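Local coordinates for protein beta-hexosaminidase Amuc_2018 (Akkermansia muciniphila, PDB 6JEB) that hydrolyses terminal non-reducing N-acetylglucosamine and N-acetylgalactosamine residues from beta-N-acetylhexosaminides, including terminally unbranched N-glycans and chitobiose, at residues Ala117-Asn122 with Arg413-Ala418; Arg439-His444 with Tyr454-Thr459; Ser238-Leu243 with Ala291-Leu296; Glu14-Thr19 with Arg40-Pro45. All blocks are in the same frame, centred on the assembly; numbering follows the deposited sequence. Where two conformers were deposited one is given.

Contact 1 (Ala117-Asn122 with Arg413-Ala418); sequences AYYKFN and RAYPRA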
loop_
_atom_site.group_PDB
_atom_site.type_symbol
_atom_site.label_atom_id
_atom_site.label_comp_id
_atom_site.label_asym_id
_atom_site.label_seq_id
_atom_site.Cartn_x
_atom_site.Cartn_y
_atom_site.Cartn_z
ATOM N N ALA A 117 -9.050 1.601 7.673
ATOM C CA ALA A 117 -9.698 0.554 8.458
ATOM C C ALA A 117 -11.210 0.591 8.280
ATOM O O ALA A 117 -11.869 -0.454 8.300
ATOM C CB ALA A 117 -9.341 0.702 9.938
ATOM N N TYR A 118 -11.774 1.785 8.099
ATOM C CA TYR A 118 -13.212 1.915 7.898
ATOM C C TYR A 118 -13.676 1.127 6.680
ATOM O O TYR A 118 -14.815 0.632 6.663
ATOM C CB TYR A 118 -13.541 3.401 7.740
ATOM C CG TYR A 118 -15.005 3.775 7.749
ATOM C CD1 TYR A 118 -15.703 3.899 8.945
ATOM C CD2 TYR A 118 -15.673 4.071 6.566
ATOM C CE1 TYR A 118 -17.038 4.277 8.963
ATOM C CE2 TYR A 118 -17.006 4.456 6.570
ATOM C CZ TYR A 118 -17.686 4.544 7.771
ATOM O OH TYR A 118 -19.007 4.929 7.785
ATOM N N TYR A 119 -12.798 0.979 5.676
ATOM C CA TYR A 119 -13.075 0.251 4.440
ATOM C C TYR A 119 -12.444 -1.146 4.409
ATOM O O TYR A 119 -12.367 -1.761 3.337
ATOM C CB TYR A 119 -12.653 1.097 3.230
ATOM C CG TYR A 119 -13.531 2.320 3.128
ATOM C CD1 TYR A 119 -14.846 2.204 2.692
ATOM C CD2 TYR A 119 -13.070 3.584 3.508
ATOM C CE1 TYR A 119 -15.678 3.296 2.624
ATOM C CE2 TYR A 119 -13.906 4.694 3.446
ATOM C CZ TYR A 119 -15.211 4.541 3.003
ATOM O OH TYR A 119 -16.055 5.623 2.952
ATOM N N LYS A 120 -12.010 -1.664 5.562
ATOM C CA LYS A 120 -11.503 -3.030 5.711
ATOM C C LYS A 120 -10.184 -3.284 4.982
ATOM O O LYS A 120 -9.865 -4.436 4.667
ATOM C CB LYS A 120 -12.545 -4.104 5.356
ATOM C CG LYS A 120 -13.813 -4.040 6.186
ATOM C CD LYS A 120 -14.709 -5.235 5.882
ATOM C CE LYS A 120 -16.008 -5.220 6.686
ATOM N NZ LYS A 120 -16.996 -4.241 6.139
ATOM N N PHE A 121 -9.378 -2.253 4.719
ATOM C CA PHE A 121 -8.002 -2.522 4.323
ATOM C C PHE A 121 -7.283 -3.204 5.479
ATOM O O PHE A 121 -7.566 -2.936 6.647
ATOM C CB PHE A 121 -7.274 -1.219 3.978
ATOM C CG PHE A 121 -7.626 -0.671 2.620
ATOM C CD1 PHE A 121 -6.969 -1.133 1.489
ATOM C CD2 PHE A 121 -8.612 0.298 2.475
ATOM C CE1 PHE A 121 -7.285 -0.645 0.230
ATOM C CE2 PHE A 121 -8.941 0.789 1.217
ATOM C CZ PHE A 121 -8.273 0.315 0.094
ATOM N N ASN A 122 -6.343 -4.100 5.158
ATOM C CA ASN A 122 -5.613 -4.800 6.209
ATOM C C ASN A 122 -4.099 -4.737 6.046
ATOM O O ASN A 122 -3.383 -5.374 6.829
ATOM C CB ASN A 122 -6.089 -6.255 6.368
ATOM C CG ASN A 122 -5.836 -7.095 5.133
ATOM O OD1 ASN A 122 -5.406 -6.585 4.102
ATOM N ND2 ASN A 122 -6.108 -8.390 5.232
ATOM N N ARG A 413 -6.396 12.765 -3.134
ATOM C CA ARG A 413 -6.176 11.806 -4.214
ATOM C C ARG A 413 -6.452 10.366 -3.795
ATOM O O ARG A 413 -6.876 9.565 -4.632
ATOM C CB ARG A 413 -4.790 11.980 -4.845
ATOM C CG ARG A 413 -4.692 13.306 -5.582
ATOM C CD ARG A 413 -3.866 13.293 -6.869
ATOM N NE ARG A 413 -4.068 14.560 -7.570
ATOM C CZ ARG A 413 -3.557 14.884 -8.761
ATOM N NH1 ARG A 413 -2.777 14.037 -9.422
ATOM N NH2 ARG A 413 -3.834 16.074 -9.291
ATOM N N ALA A 414 -6.265 10.024 -2.520
ATOM C CA ALA A 414 -6.501 8.644 -2.104
ATOM C C ALA A 414 -7.981 8.283 -2.145
ATOM O O ALA A 414 -8.334 7.171 -2.553
ATOM C CB ALA A 414 -5.920 8.392 -0.713
ATOM N N TYR A 415 -8.865 9.207 -1.713
ATOM C CA TYR A 415 -10.302 8.975 -1.618
ATOM C C TYR A 415 -11.053 9.821 -2.638
ATOM O O TYR A 415 -10.645 10.950 -2.933
ATOM C CB TYR A 415 -10.820 9.293 -0.203
ATOM C CG TYR A 415 -10.341 8.258 0.786
ATOM C CD1 TYR A 415 -11.069 7.092 1.001
ATOM C CD2 TYR A 415 -9.121 8.406 1.440
ATOM C CE1 TYR A 415 -10.614 6.116 1.855
ATOM C CE2 TYR A 415 -8.652 7.433 2.310
ATOM C CZ TYR A 415 -9.402 6.286 2.504
ATOM O OH TYR A 415 -8.955 5.307 3.350
ATOM N N PRO A 416 -12.170 9.317 -3.192
ATOM C CA PRO A 416 -12.827 8.040 -2.879
ATOM C C PRO A 416 -12.310 6.819 -3.642
ATOM O O PRO A 416 -12.901 5.755 -3.488
ATOM C CB PRO A 416 -14.278 8.298 -3.297
ATOM C CG PRO A 416 -14.139 9.218 -4.459
ATOM C CD PRO A 416 -13.019 10.158 -4.056
ATOM N N ARG A 417 -11.253 6.939 -4.453
ATOM C CA ARG A 417 -10.802 5.761 -5.194
ATOM C C ARG A 417 -10.402 4.613 -4.275
ATOM O O ARG A 417 -10.620 3.448 -4.622
ATOM C CB ARG A 417 -9.712 6.112 -6.204
ATOM C CG ARG A 417 -10.280 6.856 -7.416
ATOM C CD ARG A 417 -9.186 7.366 -8.342
ATOM N NE ARG A 417 -8.303 8.297 -7.647
ATOM C CZ ARG A 417 -7.246 8.882 -8.201
ATOM N NH1 ARG A 417 -6.953 8.665 -9.479
ATOM N NH2 ARG A 417 -6.493 9.704 -7.479
ATOM N N ALA A 418 -9.859 4.910 -3.088
ATOM C CA ALA A 418 -9.534 3.836 -2.151
ATOM C C ALA A 418 -10.770 3.026 -1.764
ATOM O O ALA A 418 -10.650 1.836 -1.462
ATOM C CB ALA A 418 -8.845 4.389 -0.898
#
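Phe-121 overlaps Ala-418 with the far end of its ring: CZ lies 3.2 Å from Ala-418 O, which comes in at the ring edge, near its plane, while CE2 lies 4.2 Å from Ala-418 CB. A carbonyl oxygen in that position faces the weakly positive C-H rim and not the pi cloud. The same ring also touches Ile-421 and Ala-422 of helix 417-426. The second overlap is aromatic. Tyr-119 CD2 and Tyr-415 CE1 approach to 3.9 Å, and because the rings meet obliquely, with Tyr-119 near the edge of Tyr-415, this is no parallel stack. One face of the Tyr-415 ring receives Ala-418 CB, 3.7 Å above the plane and toward the rim. The hydroxyl of Tyr-119 is bound beyond this contact, to His-444 ND1. Replacing Phe-121 by alanine is likely to open a gap between the loop and helix 417-426 and leave Ala-418 O without the C-H rim it faces. On one side the chain leaves helix 106-118 through a Schellman motif, in which Lys-120, with positive phi (67°), is the C-prime residue; on the other, the cis peptide before Pro-416 lies between helices 407-414 and 417-426. Strand 123-127 follows Asn-122 directly, and strand 392-399 precedes helix 407-414, so the contact joins early and late parts of the (beta/alpha)8 barrel of glycosyl hydrolase family 20, with Ala-418 close to the substrate-binding Leu-353.

Contact 2 (Arg439-His444 with Tyr454-Thr459); sequences RKLADH and YDMERT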
loop_
_atom_site.group_PDB
_atom_site.type_symbol
_atom_site.label_atom_id
_atom_site.label_comp_id
_atom_site.label_asym_id
_atom_site.label_seq_id
_atom_site.Cartn_x
_atom_site.Cartn_y
_atom_site.Cartn_z
ATOM N N ARG A 439 -24.138 4.337 -5.773
ATOM C CA ARG A 439 -25.208 4.658 -4.833
ATOM C C ARG A 439 -24.670 4.740 -3.409
ATOM O O ARG A 439 -24.916 5.717 -2.691
ATOM C CB ARG A 439 -26.301 3.590 -4.914
ATOM C CG ARG A 439 -27.354 3.705 -3.811
ATOM C CD ARG A 439 -28.297 2.501 -3.772
ATOM N NE ARG A 439 -27.635 1.260 -3.368
ATOM C CZ ARG A 439 -27.402 0.911 -2.106
ATOM N NH1 ARG A 439 -27.749 1.720 -1.113
ATOM N NH2 ARG A 439 -26.804 -0.244 -1.836
ATOM N N LYS A 440 -23.924 3.719 -2.988
ATOM C CA LYS A 440 -23.413 3.687 -1.619
ATOM C C LYS A 440 -22.418 4.812 -1.368
ATOM O O LYS A 440 -22.411 5.412 -0.288
ATOM C CB LYS A 440 -22.744 2.342 -1.349
ATOM C CG LYS A 440 -23.665 1.155 -1.544
ATOM C CD LYS A 440 -22.978 -0.141 -1.148
ATOM C CE LYS A 440 -21.823 -0.468 -2.094
ATOM N NZ LYS A 440 -21.057 -1.682 -1.655
ATOM N N LEU A 441 -21.549 5.089 -2.341
ATOM C CA LEU A 441 -20.538 6.119 -2.134
ATOM C C LEU A 441 -21.171 7.488 -1.914
ATOM O O LEU A 441 -20.652 8.301 -1.139
ATOM C CB LEU A 441 -19.580 6.152 -3.315
ATOM C CG LEU A 441 -18.439 7.131 -3.066
ATOM C CD1 LEU A 441 -17.437 6.574 -2.057
ATOM C CD2 LEU A 441 -17.791 7.495 -4.358
ATOM N N ALA A 442 -22.291 7.762 -2.581
ATOM C CA ALA A 442 -23.009 9.003 -2.322
ATOM C C ALA A 442 -23.423 9.101 -0.857
ATOM O O ALA A 442 -23.284 10.162 -0.235
ATOM C CB ALA A 442 -24.221 9.103 -3.247
ATOM N N ASP A 443 -23.920 7.999 -0.282
ATOM C CA ASP A 443 -24.259 7.998 1.139
ATOM C C ASP A 443 -23.019 8.164 2.008
ATOM O O ASP A 443 -23.091 8.763 3.088
ATOM C CB ASP A 443 -24.966 6.697 1.521
ATOM C CG ASP A 443 -26.326 6.538 0.858
ATOM O OD1 ASP A 443 -26.928 7.558 0.436
ATOM O OD2 ASP A 443 -26.801 5.384 0.773
ATOM N N HIS A 444 -21.876 7.636 1.560
ATOM C CA HIS A 444 -20.655 7.714 2.351
ATOM C C HIS A 444 -20.116 9.132 2.492
ATOM O O HIS A 444 -19.323 9.387 3.406
ATOM C CB HIS A 444 -19.600 6.772 1.783
ATOM C CG HIS A 444 -19.728 5.377 2.298
ATOM N ND1 HIS A 444 -18.720 4.740 2.989
ATOM C CD2 HIS A 444 -20.774 4.516 2.274
ATOM C CE1 HIS A 444 -19.130 3.534 3.344
ATOM N NE2 HIS A 444 -20.377 3.376 2.930
ATOM N N TYR A 454 -14.213 14.988 7.241
ATOM C CA TYR A 454 -13.507 15.007 5.973
ATOM C C TYR A 454 -14.514 14.873 4.840
ATOM O O TYR A 454 -15.430 14.047 4.910
ATOM C CB TYR A 454 -12.457 13.873 5.891
ATOM C CG TYR A 454 -11.726 13.971 4.588
ATOM C CD1 TYR A 454 -10.779 14.962 4.392
ATOM C CD2 TYR A 454 -12.039 13.135 3.524
ATOM C CE1 TYR A 454 -10.141 15.106 3.185
ATOM C CE2 TYR A 454 -11.400 13.268 2.310
ATOM C CZ TYR A 454 -10.455 14.261 2.151
ATOM O OH TYR A 454 -9.825 14.432 0.956
ATOM N N ASP A 455 -14.334 15.674 3.789
ATOM C CA ASP A 455 -15.288 15.758 2.683
ATOM C C ASP A 455 -14.717 15.036 1.465
ATOM O O ASP A 455 -13.714 15.474 0.887
ATOM C CB ASP A 455 -15.600 17.215 2.347
ATOM C CG ASP A 455 -16.843 17.356 1.475
ATOM O OD1 ASP A 455 -17.248 16.353 0.847
ATOM O OD2 ASP A 455 -17.415 18.466 1.418
ATOM N N MET A 456 -15.370 13.945 1.065
ATOM C CA MET A 456 -14.943 13.165 -0.091
ATOM C C MET A 456 -15.522 13.660 -1.409
ATOM O O MET A 456 -15.278 13.030 -2.442
ATOM C CB MET A 456 -15.299 11.682 0.087
ATOM C CG MET A 456 -14.564 10.994 1.215
ATOM S SD MET A 456 -14.550 9.188 1.061
ATOM C CE MET A 456 -16.312 8.828 1.036
ATOM N N GLU A 457 -16.288 14.751 -1.408
ATOM C CA GLU A 457 -16.809 15.277 -2.665
ATOM C C GLU A 457 -15.661 15.653 -3.592
ATOM O O GLU A 457 -14.665 16.245 -3.164
ATOM C CB GLU A 457 -17.680 16.507 -2.413
ATOM C CG GLU A 457 -18.234 17.106 -3.700
ATOM C CD GLU A 457 -19.179 18.271 -3.463
ATOM O OE1 GLU A 457 -18.801 19.221 -2.748
ATOM O OE2 GLU A 457 -20.305 18.234 -3.998
ATOM N N ARG A 458 -15.801 15.303 -4.870
ATOM C CA ARG A 458 -14.755 15.542 -5.860
ATOM C C ARG A 458 -15.327 16.301 -7.047
ATOM O O ARG A 458 -16.279 15.841 -7.687
ATOM C CB ARG A 458 -14.132 14.225 -6.326
ATOM C CG ARG A 458 -13.483 13.446 -5.205
ATOM C CD ARG A 458 -12.301 14.204 -4.621
ATOM N NE ARG A 458 -11.703 13.515 -3.478
ATOM C CZ ARG A 458 -11.795 13.906 -2.205
ATOM N NH1 ARG A 458 -12.471 15.001 -1.864
ATOM N NH2 ARG A 458 -11.192 13.199 -1.261
ATOM N N THR A 459 -14.748 17.467 -7.327
ATOM C CA THR A 459 -14.992 18.219 -8.543
ATOM C C THR A 459 -13.628 18.589 -9.102
ATOM O O THR A 459 -12.615 18.515 -8.400
ATOM C CB THR A 459 -15.777 19.502 -8.249
ATOM O OG1 THR A 459 -14.965 20.369 -7.447
ATOM C CG2 THR A 459 -17.069 19.184 -7.496
#
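Met-456 brings its terminal methyl against helix 434-452, and this one carbon makes the close part of the contact: CE is 4.0 Å from Leu-441 CD1 and 3.9 Å from His-444 CB. The bend at chi3 (-58°) turns CE off the line of the chain and sets it between residues one helical turn apart. Leu-441 has CG anti to the backbone N (chi1 -175°), which carries CD1 toward the methyl, and the two side chains meet at a slant. The His-444 ring leads away from Met-456, its polar atoms held by Tyr-119 and by Ser-5 O. Here the chain emerging from helix 434-452 doubles back along it, and an Asx turn shapes the return: Glu-457 N donates to Asp-455 OD1 at 2.9 Å, from above the carboxylate plane. Asp-455 OD1 also forms a salt bridge with Arg-445. The looser side is polar, and there partly exposed Arg-458 folds back on its own loop. Its NH1 reaches Glu-457 O at 2.8 Å and Asp-455 O at 3.1 Å, the latter on a lone pair in the carbonyl plane, while NH2 meets Tyr-454 OH at 2.9 Å through a bent bond (130°). NE bonds to Tyr-415 O, so the guanidinium is held from that side as well.

Contact 3 (Ser238-Leu243 with Ala291-Leu296); sequences SVFNEL and AKTAAL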
loop_
_atom_site.group_PDB
_atom_site.type_symbol
_atom_site.label_atom_id
_atom_site.label_comp_id
_atom_site.label_asym_id
_atom_site.label_seq_id
_atom_site.Cartn_x
_atom_site.Cartn_y
_atom_site.Cartn_z
ATOM N N SER A 238 22.022 -4.098 9.374
ATOM C CA SER A 238 21.585 -3.216 10.454
ATOM C C SER A 238 20.176 -2.707 10.209
ATOM O O SER A 238 19.370 -2.631 11.144
ATOM C CB SER A 238 22.539 -2.033 10.597
ATOM O OG SER A 238 23.846 -2.476 10.900
ATOM N N VAL A 239 19.874 -2.318 8.965
ATOM C CA VAL A 239 18.520 -1.889 8.620
ATOM C C VAL A 239 17.525 -2.991 8.953
ATOM O O VAL A 239 16.503 -2.757 9.611
ATOM C CB VAL A 239 18.443 -1.496 7.135
ATOM C CG1 VAL A 239 16.991 -1.239 6.729
ATOM C CG2 VAL A 239 19.306 -0.277 6.860
ATOM N N PHE A 240 17.809 -4.212 8.498
ATOM C CA PHE A 240 16.868 -5.308 8.696
ATOM C C PHE A 240 16.715 -5.665 10.170
ATOM O O PHE A 240 15.630 -6.085 10.588
ATOM C CB PHE A 240 17.291 -6.534 7.883
ATOM C CG PHE A 240 17.318 -6.309 6.391
ATOM C CD1 PHE A 240 16.632 -5.258 5.802
ATOM C CD2 PHE A 240 18.048 -7.165 5.575
ATOM C CE1 PHE A 240 16.668 -5.067 4.422
ATOM C CE2 PHE A 240 18.093 -6.985 4.200
ATOM C CZ PHE A 240 17.401 -5.931 3.620
ATOM N N ASN A 241 17.782 -5.526 10.966
ATOM C CA ASN A 241 17.655 -5.755 12.403
ATOM C C ASN A 241 16.692 -4.755 13.036
ATOM O O ASN A 241 15.883 -5.122 13.899
ATOM C CB ASN A 241 19.030 -5.707 13.074
ATOM C CG ASN A 241 19.864 -6.944 12.785
ATOM O OD1 ASN A 241 19.331 -8.003 12.447
ATOM N ND2 ASN A 241 21.181 -6.817 12.924
ATOM N N GLU A 242 16.753 -3.487 12.615
ATOM C CA GLU A 242 15.786 -2.513 13.115
ATOM C C GLU A 242 14.376 -2.890 12.699
ATOM O O GLU A 242 13.435 -2.788 13.496
ATOM C CB GLU A 242 16.106 -1.108 12.601
ATOM C CG GLU A 242 17.370 -0.545 13.168
ATOM C CD GLU A 242 17.376 -0.595 14.681
ATOM O OE1 GLU A 242 16.488 0.038 15.298
ATOM O OE2 GLU A 242 18.259 -1.272 15.244
ATOM N N LEU A 243 14.206 -3.325 11.449
ATOM C CA LEU A 243 12.877 -3.712 10.991
ATOM C C LEU A 243 12.354 -4.908 11.775
ATOM O O LEU A 243 11.155 -4.991 12.057
ATOM C CB LEU A 243 12.899 -4.005 9.494
ATOM C CG LEU A 243 13.304 -2.837 8.585
ATOM C CD1 LEU A 243 13.208 -3.251 7.116
ATOM C CD2 LEU A 243 12.464 -1.591 8.867
ATOM N N ALA A 291 18.956 -12.441 -4.006
ATOM C CA ALA A 291 19.110 -13.685 -3.254
ATOM C C ALA A 291 19.954 -13.471 -2.005
ATOM O O ALA A 291 19.648 -14.012 -0.936
ATOM C CB ALA A 291 19.717 -14.778 -4.139
ATOM N N LYS A 292 21.024 -12.683 -2.119
ATOM C CA LYS A 292 21.846 -12.391 -0.954
ATOM C C LYS A 292 21.067 -11.572 0.067
ATOM O O LYS A 292 21.168 -11.812 1.276
ATOM C CB LYS A 292 23.119 -11.666 -1.393
ATOM C CG LYS A 292 24.152 -11.465 -0.301
ATOM C CD LYS A 292 25.484 -11.094 -0.920
ATOM C CE LYS A 292 26.544 -10.827 0.125
ATOM N NZ LYS A 292 27.887 -10.667 -0.510
ATOM N N THR A 293 20.265 -10.612 -0.402
ATOM C CA THR A 293 19.443 -9.829 0.517
ATOM C C THR A 293 18.397 -10.708 1.192
ATOM O O THR A 293 18.165 -10.595 2.403
ATOM C CB THR A 293 18.786 -8.675 -0.243
ATOM O OG1 THR A 293 19.790 -7.958 -0.976
ATOM C CG2 THR A 293 18.117 -7.712 0.716
ATOM N N ALA A 294 17.777 -11.610 0.430
ATOM C CA ALA A 294 16.792 -12.520 1.009
ATOM C C ALA A 294 17.422 -13.432 2.054
ATOM O O ALA A 294 16.782 -13.776 3.056
ATOM C CB ALA A 294 16.126 -13.343 -0.096
ATOM N N ALA A 295 18.678 -13.843 1.839
ATOM C CA ALA A 295 19.356 -14.666 2.836
ATOM C C ALA A 295 19.575 -13.893 4.129
ATOM O O ALA A 295 19.432 -14.452 5.224
ATOM C CB ALA A 295 20.680 -15.191 2.285
ATOM N N LEU A 296 19.919 -12.604 4.024
ATOM C CA LEU A 296 20.035 -11.770 5.218
ATOM C C LEU A 296 18.705 -11.693 5.951
ATOM O O LEU A 296 18.648 -11.835 7.178
ATOM C CB LEU A 296 20.489 -10.362 4.841
ATOM C CG LEU A 296 21.970 -10.032 4.747
ATOM C CD1 LEU A 296 22.116 -8.533 4.531
ATOM C CD2 LEU A 296 22.709 -10.476 6.002
#
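Phe-240 points its ring edge, not a face, at helix 282-299. Thr-293 CG2 sits near the ring plane, 3.5 Å from CZ and 3.6 Å from CE2, so the methyl straddles the outermost ring bond. Leu-296 CB meets the same edge farther back, 4.1 Å from CD2. With CZ and CE2 on Thr-293 and CD2 on Leu-296, the ring rim bridges positions about one helical turn apart, and both side chains cross the phenylalanine at about a right angle. The torsion of Thr-293 (chi1 -51°) explains which branch does the touching: CG2 lies anti to the backbone N and faces the ring, while OG1 turns back to bond to Phe-289 O of its own helix, a turn earlier. The polar branch is thus satisfied locally and the methyl is left for the aromatic edge. No hydrogen bond joins the segments; the closest contacts are carbon against carbon. A serine in place of Phe-240 would probably remove this bridge, leaving the Thr-293 methyl and Leu-296 CB without the phenyl edge that meets them and a gap at a buried position. Trp-233, earlier on helix 230-246, is another aromatic neighbour of Thr-293 and Leu-296 and forms a cation-pi pair with Lys-292. Helices 230-246 and 282-299 lie on the outside of the catalytic barrel; strand 251-253 follows the first and strand 303-307 the second, and these two strands are neighbours in the parallel sheet.

Contact 4 (Glu14-Thr19 with Arg40-Pro45); sequences ELRQET and RLTVTP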
loop_
_atom_site.group_PDB
_atom_site.type_symbol
_atom_site.label_atom_id
_atom_site.label_comp_id
_atom_site.label_asym_id
_atom_site.label_seq_id
_atom_site.Cartn_x
_atom_site.Cartn_y
_atom_site.Cartn_z
ATOM N N GLU A 14 -28.952 -10.697 3.138
ATOM C CA GLU A 14 -30.334 -11.169 3.062
ATOM C C GLU A 14 -31.183 -10.179 3.855
ATOM O O GLU A 14 -31.191 -10.207 5.087
ATOM C CB GLU A 14 -30.454 -12.585 3.635
ATOM C CG GLU A 14 -31.906 -13.102 3.665
ATOM C CD GLU A 14 -32.098 -14.469 4.339
ATOM O OE1 GLU A 14 -31.109 -15.112 4.753
ATOM O OE2 GLU A 14 -33.267 -14.904 4.453
ATOM N N LEU A 15 -31.894 -9.305 3.151
ATOM C CA LEU A 15 -32.700 -8.290 3.813
ATOM C C LEU A 15 -34.045 -8.864 4.243
ATOM O O LEU A 15 -34.604 -9.753 3.594
ATOM C CB LEU A 15 -32.923 -7.102 2.880
ATOM C CG LEU A 15 -31.651 -6.325 2.527
ATOM C CD1 LEU A 15 -31.964 -5.240 1.502
ATOM C CD2 LEU A 15 -31.032 -5.718 3.774
ATOM N N ARG A 16 -34.562 -8.341 5.350
ATOM C CA ARG A 16 -35.836 -8.758 5.921
ATOM C C ARG A 16 -36.785 -7.567 5.968
ATOM O O ARG A 16 -36.380 -6.417 5.780
ATOM C CB ARG A 16 -35.628 -9.381 7.311
ATOM C CG ARG A 16 -34.842 -10.692 7.251
ATOM C CD ARG A 16 -34.406 -11.216 8.607
ATOM N NE ARG A 16 -33.955 -12.604 8.505
ATOM C CZ ARG A 16 -33.326 -13.272 9.467
ATOM N NH1 ARG A 16 -33.046 -12.675 10.620
ATOM N NH2 ARG A 16 -32.971 -14.540 9.273
ATOM N N GLN A 17 -38.067 -7.851 6.218
ATOM C CA GLN A 17 -39.101 -6.824 6.114
ATOM C C GLN A 17 -39.145 -5.882 7.310
ATOM O O GLN A 17 -39.627 -4.753 7.171
ATOM C CB GLN A 17 -40.483 -7.460 5.911
ATOM C CG GLN A 17 -41.051 -8.139 7.153
ATOM C CD GLN A 17 -42.534 -8.473 7.024
ATOM O OE1 GLN A 17 -43.350 -7.619 6.673
ATOM N NE2 GLN A 17 -42.884 -9.720 7.313
ATOM N N GLU A 18 -38.665 -6.309 8.475
ATOM C CA GLU A 18 -38.737 -5.469 9.659
ATOM C C GLU A 18 -37.736 -4.321 9.560
ATOM O O GLU A 18 -36.807 -4.333 8.747
ATOM C CB GLU A 18 -38.445 -6.283 10.922
ATOM C CG GLU A 18 -39.424 -7.413 11.199
ATOM C CD GLU A 18 -39.105 -8.680 10.423
ATOM O OE1 GLU A 18 -37.947 -8.846 9.975
ATOM O OE2 GLU A 18 -40.019 -9.515 10.261
ATOM N N THR A 19 -37.937 -3.322 10.413
ATOM C CA THR A 19 -37.090 -2.141 10.486
ATOM C C THR A 19 -36.410 -2.102 11.845
ATOM O O THR A 19 -37.012 -2.476 12.857
ATOM C CB THR A 19 -37.944 -0.878 10.311
ATOM O OG1 THR A 19 -38.590 -0.916 9.032
ATOM C CG2 THR A 19 -37.089 0.374 10.402
ATOM N N ARG A 40 -20.839 -13.090 10.650
ATOM C CA ARG A 40 -22.262 -13.030 10.349
ATOM C C ARG A 40 -22.873 -11.995 11.280
ATOM O O ARG A 40 -22.764 -12.115 12.505
ATOM C CB ARG A 40 -22.925 -14.389 10.559
ATOM C CG ARG A 40 -24.407 -14.407 10.195
ATOM C CD ARG A 40 -25.084 -15.721 10.620
ATOM N NE ARG A 40 -24.318 -16.893 10.199
ATOM C CZ ARG A 40 -23.675 -17.719 11.023
ATOM N NH1 ARG A 40 -23.717 -17.531 12.339
ATOM N NH2 ARG A 40 -22.997 -18.746 10.525
ATOM N N LEU A 41 -23.488 -10.969 10.707
ATOM C CA LEU A 41 -24.077 -9.884 11.481
ATOM C C LEU A 41 -25.565 -9.866 11.191
ATOM O O LEU A 41 -25.970 -9.702 10.036
ATOM C CB LEU A 41 -23.429 -8.552 11.106
ATOM C CG LEU A 41 -23.931 -7.316 11.853
ATOM C CD1 LEU A 41 -23.638 -7.406 13.347
ATOM C CD2 LEU A 41 -23.294 -6.071 11.266
ATOM N N THR A 42 -26.376 -10.052 12.229
ATOM C CA THR A 42 -27.827 -10.096 12.091
ATOM C C THR A 42 -28.415 -8.848 12.732
ATOM O O THR A 42 -28.180 -8.578 13.917
ATOM C CB THR A 42 -28.392 -11.365 12.730
ATOM O OG1 THR A 42 -27.768 -12.504 12.121
ATOM C CG2 THR A 42 -29.908 -11.447 12.521
ATOM N N VAL A 43 -29.169 -8.088 11.946
ATOM C CA VAL A 43 -29.810 -6.857 12.393
ATOM C C VAL A 43 -31.275 -7.176 12.665
ATOM O O VAL A 43 -31.992 -7.628 11.763
ATOM C CB VAL A 43 -29.663 -5.756 11.330
ATOM C CG1 VAL A 43 -30.444 -4.498 11.725
ATOM C CG2 VAL A 43 -28.183 -5.436 11.100
ATOM N N THR A 44 -31.713 -6.977 13.906
ATOM C CA THR A 44 -33.085 -7.219 14.333
ATOM C C THR A 44 -33.662 -5.939 14.931
ATOM O O THR A 44 -32.911 -5.015 15.261
ATOM C CB THR A 44 -33.158 -8.338 15.391
ATOM O OG1 THR A 44 -32.813 -7.813 16.682
ATOM C CG2 THR A 44 -32.242 -9.512 15.032
ATOM N N PRO A 45 -34.987 -5.848 15.103
ATOM C CA PRO A 45 -35.544 -4.630 15.717
ATOM C C PRO A 45 -35.062 -4.387 17.135
ATOM O O PRO A 45 -35.158 -3.252 17.626
ATOM C CB PRO A 45 -37.059 -4.873 15.678
ATOM C CG PRO A 45 -37.253 -5.852 14.554
ATOM C CD PRO A 45 -36.054 -6.756 14.638
HETATM O O HOH W 1 -33.430 -10.015 11.443
#
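Arg-16 NH1 donates to a water 2.8 Å away, and that water in turn donates a hydrogen bond to Val-43 O, also at 2.8 Å. The water lies in the guanidinium plane, at its edge, so the arginine reaches the backbone of strand 39-44 through one intermediate. Its chain is extended from CG to NE, which spans the distance between the segments. Thr-42 CG2 flanks the group obliquely, 3.9 Å from NH1. At the other end the touch is van der Waals: Pro-45 CG lies 3.8 Å from Glu-18 CB, and Pro-45 CB lies 3.7 Å from the carbonyl oxygen Thr-19 O. No direct hydrogen bond joins the segments. The reason is topological, since strand 79-86 pairs antiparallel with both strand 12-16 and strand 39-44; Arg-16 and Glu-18 make backbone bonds to Cys-81, whose side chain touches Glu-18 and Pro-45. After Arg-16 the chain turns a corner at Gln-17 and Glu-18, bringing Thr-19 to Pro-45. Two strands flanking a shared partner are thus joined by side chains and a water at the surface of the mixed sheet of glycosyl hydrolase family 20 domain 2.

In the fold
Contact 4 comes first along the chain, in the mixed sheet of domain 2; the 117-122 segment of contact 1 follows, contact 3 is nested inside the long loop that contact 1 closes, and contact 2 comes last. Contacts 1 and 2 have centres 12 Å apart and touch, through a tyrosine-histidine hydrogen bond and through packing of Pro-416 CD on Arg-458 CG at 3.5 Å. Helix 434-452 and its returning loop are thus fastened to the barrel. Contact 3 shares the catalytic barrel with contact 1, but their centres are 31 Å apart. Contacts 3 and 4, whose centres are 51 Å apart, lie on opposite sides of the chain's centre.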